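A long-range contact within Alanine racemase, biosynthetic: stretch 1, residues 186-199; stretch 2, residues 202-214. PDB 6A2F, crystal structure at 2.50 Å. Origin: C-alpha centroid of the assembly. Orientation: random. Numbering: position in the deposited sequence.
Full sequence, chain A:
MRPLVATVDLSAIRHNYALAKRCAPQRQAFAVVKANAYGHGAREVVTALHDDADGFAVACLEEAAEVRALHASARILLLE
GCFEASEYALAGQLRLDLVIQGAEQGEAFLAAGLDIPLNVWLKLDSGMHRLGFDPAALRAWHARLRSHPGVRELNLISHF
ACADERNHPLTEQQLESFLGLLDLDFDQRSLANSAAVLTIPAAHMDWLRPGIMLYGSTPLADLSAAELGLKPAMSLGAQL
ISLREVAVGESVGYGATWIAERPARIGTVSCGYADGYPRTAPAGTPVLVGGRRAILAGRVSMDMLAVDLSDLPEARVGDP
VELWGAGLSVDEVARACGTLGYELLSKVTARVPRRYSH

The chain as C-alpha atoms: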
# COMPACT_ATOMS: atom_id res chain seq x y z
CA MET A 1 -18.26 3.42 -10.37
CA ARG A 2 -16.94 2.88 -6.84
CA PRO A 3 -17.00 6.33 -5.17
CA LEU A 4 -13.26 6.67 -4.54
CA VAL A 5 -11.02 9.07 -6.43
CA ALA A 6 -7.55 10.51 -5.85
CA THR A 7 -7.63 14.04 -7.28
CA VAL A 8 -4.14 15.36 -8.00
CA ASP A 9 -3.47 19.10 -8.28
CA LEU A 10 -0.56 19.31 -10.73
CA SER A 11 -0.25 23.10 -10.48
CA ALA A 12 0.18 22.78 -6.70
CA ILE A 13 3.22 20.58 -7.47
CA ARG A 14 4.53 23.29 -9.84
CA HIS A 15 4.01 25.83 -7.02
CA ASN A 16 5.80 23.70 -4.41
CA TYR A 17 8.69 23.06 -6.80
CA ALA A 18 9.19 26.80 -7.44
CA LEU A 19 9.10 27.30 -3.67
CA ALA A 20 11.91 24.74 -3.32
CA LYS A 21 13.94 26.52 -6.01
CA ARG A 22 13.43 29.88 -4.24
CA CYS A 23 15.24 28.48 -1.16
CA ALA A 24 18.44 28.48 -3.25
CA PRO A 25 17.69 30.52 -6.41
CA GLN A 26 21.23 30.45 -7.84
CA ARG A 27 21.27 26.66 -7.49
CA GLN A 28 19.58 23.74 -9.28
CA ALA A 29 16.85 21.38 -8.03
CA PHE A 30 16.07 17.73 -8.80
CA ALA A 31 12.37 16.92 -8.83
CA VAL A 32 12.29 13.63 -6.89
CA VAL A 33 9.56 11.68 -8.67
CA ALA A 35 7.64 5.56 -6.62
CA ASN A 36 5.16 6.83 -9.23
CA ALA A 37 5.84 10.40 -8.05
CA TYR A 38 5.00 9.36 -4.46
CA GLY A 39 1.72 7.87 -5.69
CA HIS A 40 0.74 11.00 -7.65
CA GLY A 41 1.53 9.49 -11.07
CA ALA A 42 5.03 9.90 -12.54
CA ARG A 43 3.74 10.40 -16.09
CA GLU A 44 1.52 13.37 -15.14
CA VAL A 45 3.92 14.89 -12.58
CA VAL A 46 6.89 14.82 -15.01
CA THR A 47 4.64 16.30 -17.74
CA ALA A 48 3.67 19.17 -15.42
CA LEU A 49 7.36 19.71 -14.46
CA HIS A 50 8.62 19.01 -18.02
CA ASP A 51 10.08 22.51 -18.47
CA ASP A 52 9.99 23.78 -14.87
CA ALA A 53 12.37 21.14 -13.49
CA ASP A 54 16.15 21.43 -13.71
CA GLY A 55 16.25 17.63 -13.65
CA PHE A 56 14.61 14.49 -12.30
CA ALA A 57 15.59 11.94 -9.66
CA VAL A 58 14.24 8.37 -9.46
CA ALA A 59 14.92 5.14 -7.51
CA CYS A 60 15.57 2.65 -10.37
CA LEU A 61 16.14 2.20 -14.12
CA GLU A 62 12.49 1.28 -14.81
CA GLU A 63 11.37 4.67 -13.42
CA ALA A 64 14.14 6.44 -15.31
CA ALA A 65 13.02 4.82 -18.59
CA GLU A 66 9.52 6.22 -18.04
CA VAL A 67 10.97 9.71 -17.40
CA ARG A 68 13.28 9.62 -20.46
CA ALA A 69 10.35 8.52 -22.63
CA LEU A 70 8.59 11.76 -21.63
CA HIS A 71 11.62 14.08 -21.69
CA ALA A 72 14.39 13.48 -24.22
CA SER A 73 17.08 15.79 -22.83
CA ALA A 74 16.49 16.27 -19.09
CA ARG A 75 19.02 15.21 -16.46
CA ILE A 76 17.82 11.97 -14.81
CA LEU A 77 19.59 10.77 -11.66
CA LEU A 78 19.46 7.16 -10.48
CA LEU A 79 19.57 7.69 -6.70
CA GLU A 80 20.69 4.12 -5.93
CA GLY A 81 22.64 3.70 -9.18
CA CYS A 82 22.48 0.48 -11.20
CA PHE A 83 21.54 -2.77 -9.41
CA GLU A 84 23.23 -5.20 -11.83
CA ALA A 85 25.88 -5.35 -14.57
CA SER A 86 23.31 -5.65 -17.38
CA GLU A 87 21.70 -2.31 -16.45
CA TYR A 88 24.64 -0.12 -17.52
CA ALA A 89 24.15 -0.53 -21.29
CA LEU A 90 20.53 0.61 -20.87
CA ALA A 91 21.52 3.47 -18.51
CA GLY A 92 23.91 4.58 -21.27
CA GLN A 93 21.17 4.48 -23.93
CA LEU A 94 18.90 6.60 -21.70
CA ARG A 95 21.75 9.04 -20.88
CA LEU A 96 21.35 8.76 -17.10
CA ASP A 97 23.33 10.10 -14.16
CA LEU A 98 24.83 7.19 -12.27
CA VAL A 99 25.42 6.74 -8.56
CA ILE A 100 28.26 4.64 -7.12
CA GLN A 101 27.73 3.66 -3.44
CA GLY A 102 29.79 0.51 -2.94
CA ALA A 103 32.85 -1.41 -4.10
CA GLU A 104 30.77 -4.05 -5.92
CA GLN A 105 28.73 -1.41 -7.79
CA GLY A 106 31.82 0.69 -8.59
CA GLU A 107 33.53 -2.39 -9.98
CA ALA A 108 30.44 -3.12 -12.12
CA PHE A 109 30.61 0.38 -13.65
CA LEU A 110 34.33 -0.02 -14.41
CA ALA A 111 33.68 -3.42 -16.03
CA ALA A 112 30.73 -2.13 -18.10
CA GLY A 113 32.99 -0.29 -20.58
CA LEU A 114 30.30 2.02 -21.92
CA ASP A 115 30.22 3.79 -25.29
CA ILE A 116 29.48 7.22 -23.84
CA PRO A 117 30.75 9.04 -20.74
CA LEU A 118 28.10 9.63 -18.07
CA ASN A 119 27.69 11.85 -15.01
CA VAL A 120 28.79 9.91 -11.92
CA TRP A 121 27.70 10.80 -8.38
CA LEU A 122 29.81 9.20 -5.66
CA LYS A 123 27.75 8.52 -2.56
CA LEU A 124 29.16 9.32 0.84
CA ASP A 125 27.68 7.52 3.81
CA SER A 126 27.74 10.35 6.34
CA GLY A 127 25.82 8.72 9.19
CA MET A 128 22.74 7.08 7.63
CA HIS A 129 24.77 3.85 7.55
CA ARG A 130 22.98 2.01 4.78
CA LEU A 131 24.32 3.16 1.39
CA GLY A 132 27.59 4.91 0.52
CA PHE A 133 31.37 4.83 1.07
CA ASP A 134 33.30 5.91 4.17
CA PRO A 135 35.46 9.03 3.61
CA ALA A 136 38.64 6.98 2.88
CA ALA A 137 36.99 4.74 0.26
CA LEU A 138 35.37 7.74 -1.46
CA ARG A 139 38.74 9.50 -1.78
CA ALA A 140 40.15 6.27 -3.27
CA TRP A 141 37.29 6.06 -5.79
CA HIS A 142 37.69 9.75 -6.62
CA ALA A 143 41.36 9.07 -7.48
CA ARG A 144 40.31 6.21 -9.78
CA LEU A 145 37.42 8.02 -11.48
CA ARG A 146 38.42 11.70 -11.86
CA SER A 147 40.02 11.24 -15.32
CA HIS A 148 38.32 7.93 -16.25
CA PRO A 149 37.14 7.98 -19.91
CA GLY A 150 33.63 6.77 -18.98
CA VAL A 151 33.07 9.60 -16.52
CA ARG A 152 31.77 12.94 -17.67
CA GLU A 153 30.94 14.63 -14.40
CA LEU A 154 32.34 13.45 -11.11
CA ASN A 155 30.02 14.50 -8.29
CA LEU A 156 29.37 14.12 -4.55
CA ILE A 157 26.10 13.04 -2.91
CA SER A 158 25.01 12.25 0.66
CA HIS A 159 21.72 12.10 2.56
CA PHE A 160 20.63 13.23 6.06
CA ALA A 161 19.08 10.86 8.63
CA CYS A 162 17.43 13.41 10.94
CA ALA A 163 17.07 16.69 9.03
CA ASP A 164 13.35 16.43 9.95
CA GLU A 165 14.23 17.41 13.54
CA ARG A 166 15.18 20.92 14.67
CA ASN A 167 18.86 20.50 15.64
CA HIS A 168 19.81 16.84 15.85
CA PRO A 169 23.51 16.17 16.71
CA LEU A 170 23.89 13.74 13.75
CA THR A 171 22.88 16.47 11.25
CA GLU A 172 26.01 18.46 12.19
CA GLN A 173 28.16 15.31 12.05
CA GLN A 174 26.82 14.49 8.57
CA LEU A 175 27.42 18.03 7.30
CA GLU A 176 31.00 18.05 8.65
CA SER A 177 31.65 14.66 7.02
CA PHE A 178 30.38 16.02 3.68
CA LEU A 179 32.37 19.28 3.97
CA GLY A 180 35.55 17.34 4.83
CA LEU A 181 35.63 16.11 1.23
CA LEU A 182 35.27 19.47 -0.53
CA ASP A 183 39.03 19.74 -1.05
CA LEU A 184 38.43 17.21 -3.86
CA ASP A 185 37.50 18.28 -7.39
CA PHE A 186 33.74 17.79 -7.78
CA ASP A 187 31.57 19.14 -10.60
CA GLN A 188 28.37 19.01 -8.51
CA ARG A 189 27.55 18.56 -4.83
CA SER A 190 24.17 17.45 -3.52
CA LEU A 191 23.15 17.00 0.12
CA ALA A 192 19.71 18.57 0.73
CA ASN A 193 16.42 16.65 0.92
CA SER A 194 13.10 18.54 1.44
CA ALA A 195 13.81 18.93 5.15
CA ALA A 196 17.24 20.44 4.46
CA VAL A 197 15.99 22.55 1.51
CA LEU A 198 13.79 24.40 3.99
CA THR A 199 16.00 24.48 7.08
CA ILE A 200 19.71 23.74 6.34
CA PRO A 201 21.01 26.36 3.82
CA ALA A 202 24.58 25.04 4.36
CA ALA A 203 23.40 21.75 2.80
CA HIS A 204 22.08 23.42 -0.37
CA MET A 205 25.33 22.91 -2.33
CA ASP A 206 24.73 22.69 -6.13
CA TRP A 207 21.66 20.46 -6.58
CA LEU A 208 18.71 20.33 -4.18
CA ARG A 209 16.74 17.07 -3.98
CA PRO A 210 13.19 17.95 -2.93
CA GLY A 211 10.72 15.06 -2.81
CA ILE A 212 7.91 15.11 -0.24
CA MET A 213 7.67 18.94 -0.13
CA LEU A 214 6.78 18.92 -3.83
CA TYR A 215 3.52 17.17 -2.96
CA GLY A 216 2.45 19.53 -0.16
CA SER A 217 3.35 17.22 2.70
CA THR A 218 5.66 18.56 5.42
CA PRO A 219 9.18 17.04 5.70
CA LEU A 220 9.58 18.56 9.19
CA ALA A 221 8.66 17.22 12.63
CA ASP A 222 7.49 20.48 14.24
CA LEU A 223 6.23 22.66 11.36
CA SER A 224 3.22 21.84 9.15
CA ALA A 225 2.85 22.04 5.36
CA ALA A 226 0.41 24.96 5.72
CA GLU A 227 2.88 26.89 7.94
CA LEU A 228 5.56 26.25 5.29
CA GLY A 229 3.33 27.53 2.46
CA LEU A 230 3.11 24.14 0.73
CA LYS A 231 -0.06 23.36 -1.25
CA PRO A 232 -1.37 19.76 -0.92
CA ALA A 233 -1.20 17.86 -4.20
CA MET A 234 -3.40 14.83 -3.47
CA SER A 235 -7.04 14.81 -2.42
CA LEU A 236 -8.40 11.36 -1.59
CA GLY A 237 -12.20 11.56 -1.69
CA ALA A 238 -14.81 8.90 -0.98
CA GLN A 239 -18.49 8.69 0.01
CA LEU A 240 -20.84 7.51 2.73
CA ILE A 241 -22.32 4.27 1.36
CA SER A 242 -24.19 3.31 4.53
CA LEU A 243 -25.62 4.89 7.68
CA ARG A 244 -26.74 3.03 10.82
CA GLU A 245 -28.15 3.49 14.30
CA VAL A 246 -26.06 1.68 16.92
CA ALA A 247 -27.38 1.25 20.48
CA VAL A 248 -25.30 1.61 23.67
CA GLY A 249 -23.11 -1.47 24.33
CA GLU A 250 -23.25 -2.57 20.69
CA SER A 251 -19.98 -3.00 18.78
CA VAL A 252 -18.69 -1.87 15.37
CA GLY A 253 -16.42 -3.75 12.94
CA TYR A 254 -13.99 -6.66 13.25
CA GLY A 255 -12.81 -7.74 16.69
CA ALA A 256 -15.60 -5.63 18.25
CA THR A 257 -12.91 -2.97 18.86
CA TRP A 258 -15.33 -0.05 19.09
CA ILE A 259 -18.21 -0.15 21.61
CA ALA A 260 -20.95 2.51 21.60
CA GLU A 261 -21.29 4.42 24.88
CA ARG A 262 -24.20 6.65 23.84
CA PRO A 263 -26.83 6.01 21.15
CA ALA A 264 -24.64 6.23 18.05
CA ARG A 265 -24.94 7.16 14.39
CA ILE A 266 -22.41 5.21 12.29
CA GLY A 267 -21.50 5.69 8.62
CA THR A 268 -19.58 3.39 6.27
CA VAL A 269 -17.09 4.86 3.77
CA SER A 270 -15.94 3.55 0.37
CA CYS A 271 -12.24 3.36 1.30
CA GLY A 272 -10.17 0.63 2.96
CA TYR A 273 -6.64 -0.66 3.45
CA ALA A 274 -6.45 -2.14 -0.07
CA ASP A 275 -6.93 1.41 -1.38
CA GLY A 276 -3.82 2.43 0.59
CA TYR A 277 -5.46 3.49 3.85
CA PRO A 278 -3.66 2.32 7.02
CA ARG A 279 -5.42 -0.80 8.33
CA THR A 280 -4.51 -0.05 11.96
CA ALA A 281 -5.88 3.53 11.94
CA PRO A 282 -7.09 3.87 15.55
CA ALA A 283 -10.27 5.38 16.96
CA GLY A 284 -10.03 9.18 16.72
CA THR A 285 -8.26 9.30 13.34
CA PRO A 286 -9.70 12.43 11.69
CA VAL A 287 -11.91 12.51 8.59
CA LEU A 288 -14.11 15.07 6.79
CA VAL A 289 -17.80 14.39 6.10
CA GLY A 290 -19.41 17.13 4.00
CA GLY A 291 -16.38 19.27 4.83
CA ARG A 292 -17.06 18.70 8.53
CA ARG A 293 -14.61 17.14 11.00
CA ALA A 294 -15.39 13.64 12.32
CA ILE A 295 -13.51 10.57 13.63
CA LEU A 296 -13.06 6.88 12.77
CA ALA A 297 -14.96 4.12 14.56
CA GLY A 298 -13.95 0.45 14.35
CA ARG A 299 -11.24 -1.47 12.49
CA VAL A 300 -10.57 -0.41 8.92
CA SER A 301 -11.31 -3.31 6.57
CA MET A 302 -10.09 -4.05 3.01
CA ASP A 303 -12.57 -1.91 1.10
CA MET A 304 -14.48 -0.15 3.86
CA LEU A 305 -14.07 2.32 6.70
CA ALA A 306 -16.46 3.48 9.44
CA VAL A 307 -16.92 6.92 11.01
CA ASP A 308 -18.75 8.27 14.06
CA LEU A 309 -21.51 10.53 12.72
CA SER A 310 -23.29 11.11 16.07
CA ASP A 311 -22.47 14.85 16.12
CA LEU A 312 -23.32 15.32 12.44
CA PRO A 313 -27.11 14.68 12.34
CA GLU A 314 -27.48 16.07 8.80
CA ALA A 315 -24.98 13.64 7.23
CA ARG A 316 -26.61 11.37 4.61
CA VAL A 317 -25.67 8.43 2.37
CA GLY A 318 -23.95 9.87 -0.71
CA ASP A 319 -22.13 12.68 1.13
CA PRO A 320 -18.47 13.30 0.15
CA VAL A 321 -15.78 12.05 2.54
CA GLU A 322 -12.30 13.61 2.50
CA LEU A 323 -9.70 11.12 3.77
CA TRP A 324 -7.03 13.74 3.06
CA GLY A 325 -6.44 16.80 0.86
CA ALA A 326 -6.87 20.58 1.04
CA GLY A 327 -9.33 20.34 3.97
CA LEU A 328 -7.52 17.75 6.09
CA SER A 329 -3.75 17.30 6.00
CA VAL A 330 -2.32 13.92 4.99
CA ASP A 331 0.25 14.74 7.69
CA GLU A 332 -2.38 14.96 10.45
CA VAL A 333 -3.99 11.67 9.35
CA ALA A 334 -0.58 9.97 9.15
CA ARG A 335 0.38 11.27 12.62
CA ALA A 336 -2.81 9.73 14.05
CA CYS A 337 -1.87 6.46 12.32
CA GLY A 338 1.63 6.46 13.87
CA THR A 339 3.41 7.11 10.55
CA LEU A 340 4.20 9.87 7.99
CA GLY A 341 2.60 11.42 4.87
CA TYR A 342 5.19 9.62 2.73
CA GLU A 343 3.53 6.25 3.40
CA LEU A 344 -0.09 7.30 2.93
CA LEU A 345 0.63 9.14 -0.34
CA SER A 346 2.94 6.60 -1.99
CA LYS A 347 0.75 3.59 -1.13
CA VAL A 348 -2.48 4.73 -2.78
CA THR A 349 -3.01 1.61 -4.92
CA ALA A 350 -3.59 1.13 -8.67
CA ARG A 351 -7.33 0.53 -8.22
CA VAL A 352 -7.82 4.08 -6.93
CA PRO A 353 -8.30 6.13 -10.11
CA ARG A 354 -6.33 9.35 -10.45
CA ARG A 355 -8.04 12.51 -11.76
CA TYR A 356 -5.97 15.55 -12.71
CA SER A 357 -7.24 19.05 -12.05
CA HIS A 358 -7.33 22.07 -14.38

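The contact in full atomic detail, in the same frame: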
# COMPACT_ATOMS: atom_id res chain seq x y z
N PHE A 186 35.08 18.26 -7.46
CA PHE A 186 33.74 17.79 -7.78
C PHE A 186 33.03 18.79 -8.69
O PHE A 186 33.11 20.00 -8.47
CB PHE A 186 32.92 17.60 -6.51
CG PHE A 186 33.24 16.35 -5.74
CD1 PHE A 186 33.04 15.09 -6.31
CD2 PHE A 186 33.71 16.42 -4.43
CE1 PHE A 186 33.32 13.93 -5.59
CE2 PHE A 186 34.00 15.27 -3.72
CZ PHE A 186 33.80 14.02 -4.29
N ASP A 187 32.33 18.29 -9.70
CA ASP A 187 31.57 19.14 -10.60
C ASP A 187 30.27 19.61 -9.95
O ASP A 187 29.86 20.75 -10.13
CB ASP A 187 31.27 18.41 -11.91
CG ASP A 187 32.52 18.10 -12.69
OD1 ASP A 187 33.14 19.06 -13.21
OD2 ASP A 187 32.90 16.92 -12.78
N GLN A 188 29.63 18.71 -9.19
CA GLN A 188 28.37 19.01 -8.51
C GLN A 188 28.35 18.37 -7.13
O GLN A 188 28.89 17.28 -6.92
CB GLN A 188 27.16 18.50 -9.31
CG GLN A 188 27.16 18.79 -10.80
CD GLN A 188 26.81 20.23 -11.16
OE1 GLN A 188 26.88 20.60 -12.33
NE2 GLN A 188 26.44 21.04 -10.18
N ARG A 189 27.72 19.06 -6.19
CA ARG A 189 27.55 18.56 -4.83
C ARG A 189 26.08 18.61 -4.49
O ARG A 189 25.41 19.61 -4.76
CB ARG A 189 28.36 19.39 -3.83
CG ARG A 189 29.78 19.73 -4.26
CD ARG A 189 30.39 20.76 -3.32
NE ARG A 189 30.88 21.92 -4.06
CZ ARG A 189 30.32 23.13 -4.04
NH1 ARG A 189 29.23 23.37 -3.30
NH2 ARG A 189 30.86 24.12 -4.75
N SER A 190 25.58 17.53 -3.90
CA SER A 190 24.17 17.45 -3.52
C SER A 190 24.03 16.79 -2.16
O SER A 190 24.56 15.69 -1.93
CB SER A 190 23.37 16.68 -4.57
OG SER A 190 22.00 16.68 -4.25
N LEU A 191 23.30 17.46 -1.26
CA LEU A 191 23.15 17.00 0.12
C LEU A 191 21.72 17.16 0.67
O LEU A 191 21.29 16.39 1.53
CB LEU A 191 24.15 17.72 1.02
CG LEU A 191 24.19 17.51 2.55
CD1 LEU A 191 24.36 16.05 2.93
CD2 LEU A 191 25.30 18.36 3.14
N ALA A 192 20.98 18.14 0.14
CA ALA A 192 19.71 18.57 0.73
C ALA A 192 18.46 17.83 0.23
O ALA A 192 18.11 17.94 -0.95
CB ALA A 192 19.53 20.07 0.56
N ASN A 193 17.80 17.11 1.14
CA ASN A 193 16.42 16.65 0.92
C ASN A 193 15.43 17.79 1.23
O ASN A 193 15.86 18.92 1.50
CB ASN A 193 16.11 15.38 1.74
CG ASN A 193 16.40 15.54 3.23
OD1 ASN A 193 16.62 16.65 3.73
ND2 ASN A 193 16.39 14.43 3.95
N SER A 194 14.13 17.51 1.19
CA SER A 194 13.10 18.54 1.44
C SER A 194 13.33 19.24 2.77
O SER A 194 13.36 20.48 2.84
CB SER A 194 11.70 17.94 1.41
OG SER A 194 11.37 17.44 0.13
N ALA A 195 13.52 18.44 3.82
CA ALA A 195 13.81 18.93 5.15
C ALA A 195 14.94 19.96 5.13
O ALA A 195 14.78 21.08 5.63
CB ALA A 195 14.15 17.78 6.08
N ALA A 196 16.06 19.58 4.52
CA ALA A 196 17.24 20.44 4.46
C ALA A 196 17.05 21.64 3.53
O ALA A 196 17.61 22.70 3.78
CB ALA A 196 18.47 19.64 4.07
N VAL A 197 16.27 21.46 2.46
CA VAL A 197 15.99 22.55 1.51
C VAL A 197 15.34 23.72 2.24
O VAL A 197 15.58 24.88 1.92
CB VAL A 197 15.09 22.09 0.34
CG1 VAL A 197 14.50 23.28 -0.41
CG2 VAL A 197 15.87 21.20 -0.62
N LEU A 198 14.53 23.39 3.25
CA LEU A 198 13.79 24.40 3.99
C LEU A 198 14.52 24.93 5.22
O LEU A 198 14.26 26.05 5.65
CB LEU A 198 12.40 23.88 4.37
CG LEU A 198 11.36 23.76 3.25
CD1 LEU A 198 10.32 22.70 3.60
CD2 LEU A 198 10.70 25.10 2.95
N THR A 199 15.43 24.14 5.78
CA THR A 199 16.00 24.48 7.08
C THR A 199 17.53 24.48 7.20
O THR A 199 18.07 25.07 8.15
CB THR A 199 15.41 23.61 8.21
OG1 THR A 199 15.68 22.23 7.94
CG2 THR A 199 13.89 23.83 8.32
N ALA A 202 23.22 25.57 4.53
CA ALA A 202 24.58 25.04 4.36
C ALA A 202 24.62 23.71 3.58
O ALA A 202 25.67 23.33 3.06
CB ALA A 202 25.26 24.87 5.72
N ALA A 203 23.49 23.02 3.52
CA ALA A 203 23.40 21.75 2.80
C ALA A 203 22.96 21.92 1.35
O ALA A 203 22.93 20.94 0.60
CB ALA A 203 22.45 20.81 3.53
N HIS A 204 22.63 23.15 0.96
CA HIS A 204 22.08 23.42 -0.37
C HIS A 204 23.01 23.03 -1.51
O HIS A 204 22.55 22.50 -2.53
CB HIS A 204 21.64 24.89 -0.51
CG HIS A 204 20.40 25.23 0.28
ND1 HIS A 204 19.94 26.52 0.41
CD2 HIS A 204 19.55 24.46 0.99
CE1 HIS A 204 18.85 26.53 1.14
NE2 HIS A 204 18.59 25.28 1.51
N MET A 205 24.31 23.29 -1.35
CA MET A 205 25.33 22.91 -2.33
C MET A 205 24.95 23.31 -3.77
O MET A 205 24.60 24.46 -4.01
CB MET A 205 25.66 21.42 -2.21
CG MET A 205 26.14 21.00 -0.83
SD MET A 205 27.73 21.74 -0.39
CE MET A 205 27.79 21.41 1.36
N ASP A 206 25.00 22.37 -4.72
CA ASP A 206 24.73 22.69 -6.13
C ASP A 206 23.35 22.23 -6.61
O ASP A 206 22.69 22.94 -7.37
CB ASP A 206 25.81 22.12 -7.04
CG ASP A 206 27.20 22.59 -6.68
OD1 ASP A 206 27.42 23.82 -6.61
OD2 ASP A 206 28.08 21.74 -6.47
N TRP A 207 22.94 21.03 -6.19
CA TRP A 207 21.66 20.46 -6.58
C TRP A 207 20.84 20.06 -5.35
O TRP A 207 21.25 19.21 -4.57
CB TRP A 207 21.84 19.25 -7.51
CG TRP A 207 22.21 19.61 -8.92
CD1 TRP A 207 23.43 20.00 -9.38
CD2 TRP A 207 21.34 19.60 -10.07
NE1 TRP A 207 23.39 20.25 -10.73
CE2 TRP A 207 22.12 20.01 -11.18
CE3 TRP A 207 19.99 19.30 -10.26
CZ2 TRP A 207 21.58 20.12 -12.47
CZ3 TRP A 207 19.46 19.42 -11.55
CH2 TRP A 207 20.26 19.82 -12.64
N LEU A 208 19.68 20.70 -5.20
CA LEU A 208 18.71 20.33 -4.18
C LEU A 208 18.00 19.05 -4.61
O LEU A 208 17.91 18.77 -5.81
CB LEU A 208 17.69 21.45 -3.99
CG LEU A 208 18.19 22.89 -3.79
CD1 LEU A 208 17.02 23.85 -3.83
CD2 LEU A 208 18.99 23.04 -2.50
N ARG A 209 17.50 18.28 -3.65
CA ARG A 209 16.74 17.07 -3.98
C ARG A 209 15.40 17.04 -3.25
O ARG A 209 15.19 16.17 -2.39
CB ARG A 209 17.53 15.80 -3.64
CG ARG A 209 18.95 15.76 -4.19
CD ARG A 209 19.55 14.37 -4.07
NE ARG A 209 19.49 13.83 -2.72
CZ ARG A 209 20.42 14.04 -1.77
NH1 ARG A 209 21.48 14.80 -2.02
NH2 ARG A 209 20.26 13.50 -0.58
N PRO A 210 14.50 17.99 -3.57
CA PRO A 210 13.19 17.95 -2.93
C PRO A 210 12.29 16.83 -3.45
O PRO A 210 12.15 16.66 -4.67
CB PRO A 210 12.59 19.32 -3.25
CG PRO A 210 13.28 19.76 -4.49
CD PRO A 210 14.67 19.20 -4.40
N GLY A 211 11.73 16.07 -2.52
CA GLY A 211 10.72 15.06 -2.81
C GLY A 211 9.39 15.42 -2.18
O GLY A 211 8.56 16.09 -2.80
N ILE A 212 9.19 14.99 -0.94
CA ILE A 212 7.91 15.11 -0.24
C ILE A 212 7.30 16.53 -0.26
O ILE A 212 6.08 16.68 -0.42
CB ILE A 212 7.99 14.55 1.20
CG1 ILE A 212 6.60 14.37 1.83
CG2 ILE A 212 8.90 15.40 2.09
CD1 ILE A 212 5.79 13.22 1.27
N MET A 213 8.15 17.55 -0.15
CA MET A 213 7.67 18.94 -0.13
C MET A 213 6.99 19.34 -1.43
O MET A 213 6.11 20.21 -1.44
CB MET A 213 8.79 19.93 0.23
CG MET A 213 9.77 20.23 -0.90
SD MET A 213 11.03 21.44 -0.41
CE MET A 213 10.07 22.96 -0.39
N LEU A 214 7.38 18.69 -2.53
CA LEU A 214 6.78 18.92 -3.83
C LEU A 214 5.29 18.59 -3.84
O LEU A 214 4.53 19.16 -4.61
CB LEU A 214 7.49 18.09 -4.90
CG LEU A 214 8.58 18.71 -5.78
CD1 LEU A 214 9.42 19.76 -5.07
CD2 LEU A 214 9.46 17.62 -6.38

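The apolar centre of this contact is built from alanine methyl groups, branched side chains and the long chain of Met213. Ala203 points its CB toward the first stretch, where it lies 4.2 Å from Ala192 CB, 4.2 Å from Ala196 CB and 3.8 Å from Leu191 CD2; a methyl group fits a site bordered by three neighbours. Along the helix, Val197 uses both branches: its CG2 rests 3.8 Å from Leu208 CB, while its CG1 lies 3.9 Å from Met213 SD. The flexible Met213 chain reaches on to Leu198, with CE 3.9 Å from Leu198 CG.

Polar groups flank this core. His204 begins by pointing away, but its m rotamer brings the ring back, and NE2 donates to Val197 O (3.1 Å), a carbonyl near the helix's end. At the helix's start, Asn193, pointing away from the second stretch, caps the helix from within its own stretch (OD1 to Ala196 N, 3.1 Å), and Ser194 OG accepts a nearly straight bond from Met213 N (3.2 Å, 168°), tying the helix to the 3-10 segment.

Backbone bonds join the two stretches along this side. Arg209 N donates to Ala192 O (2.8 Å), and Arg189 O accepts from both Asp206 N (2.8 Å) and Trp207 N (3.2 Å). Between these pairings, Ser190 OG donates to Trp207 O (2.7 Å) and accepts from Arg209 NH1 (3.0 Å); a hydroxyl suits this buried site because it can do both.

At the partly exposed edge, Asp206 OD2 accepts from Arg189 N (2.7 Å) and also lies over one face of the Arg189 guanidinium. Asp206 OD2 lies 3.7 Å from Arg189 NE, a long salt bridge of charges only, since no N-H points at the oxygen. A carboxylate suits Asp206 because one oxygen can both accept from a backbone N-H and carry charge opposite to that of the guanidinium. Arg189 NH1 instead directs a weak hydrogen bond to Met205 SD (3.7 Å).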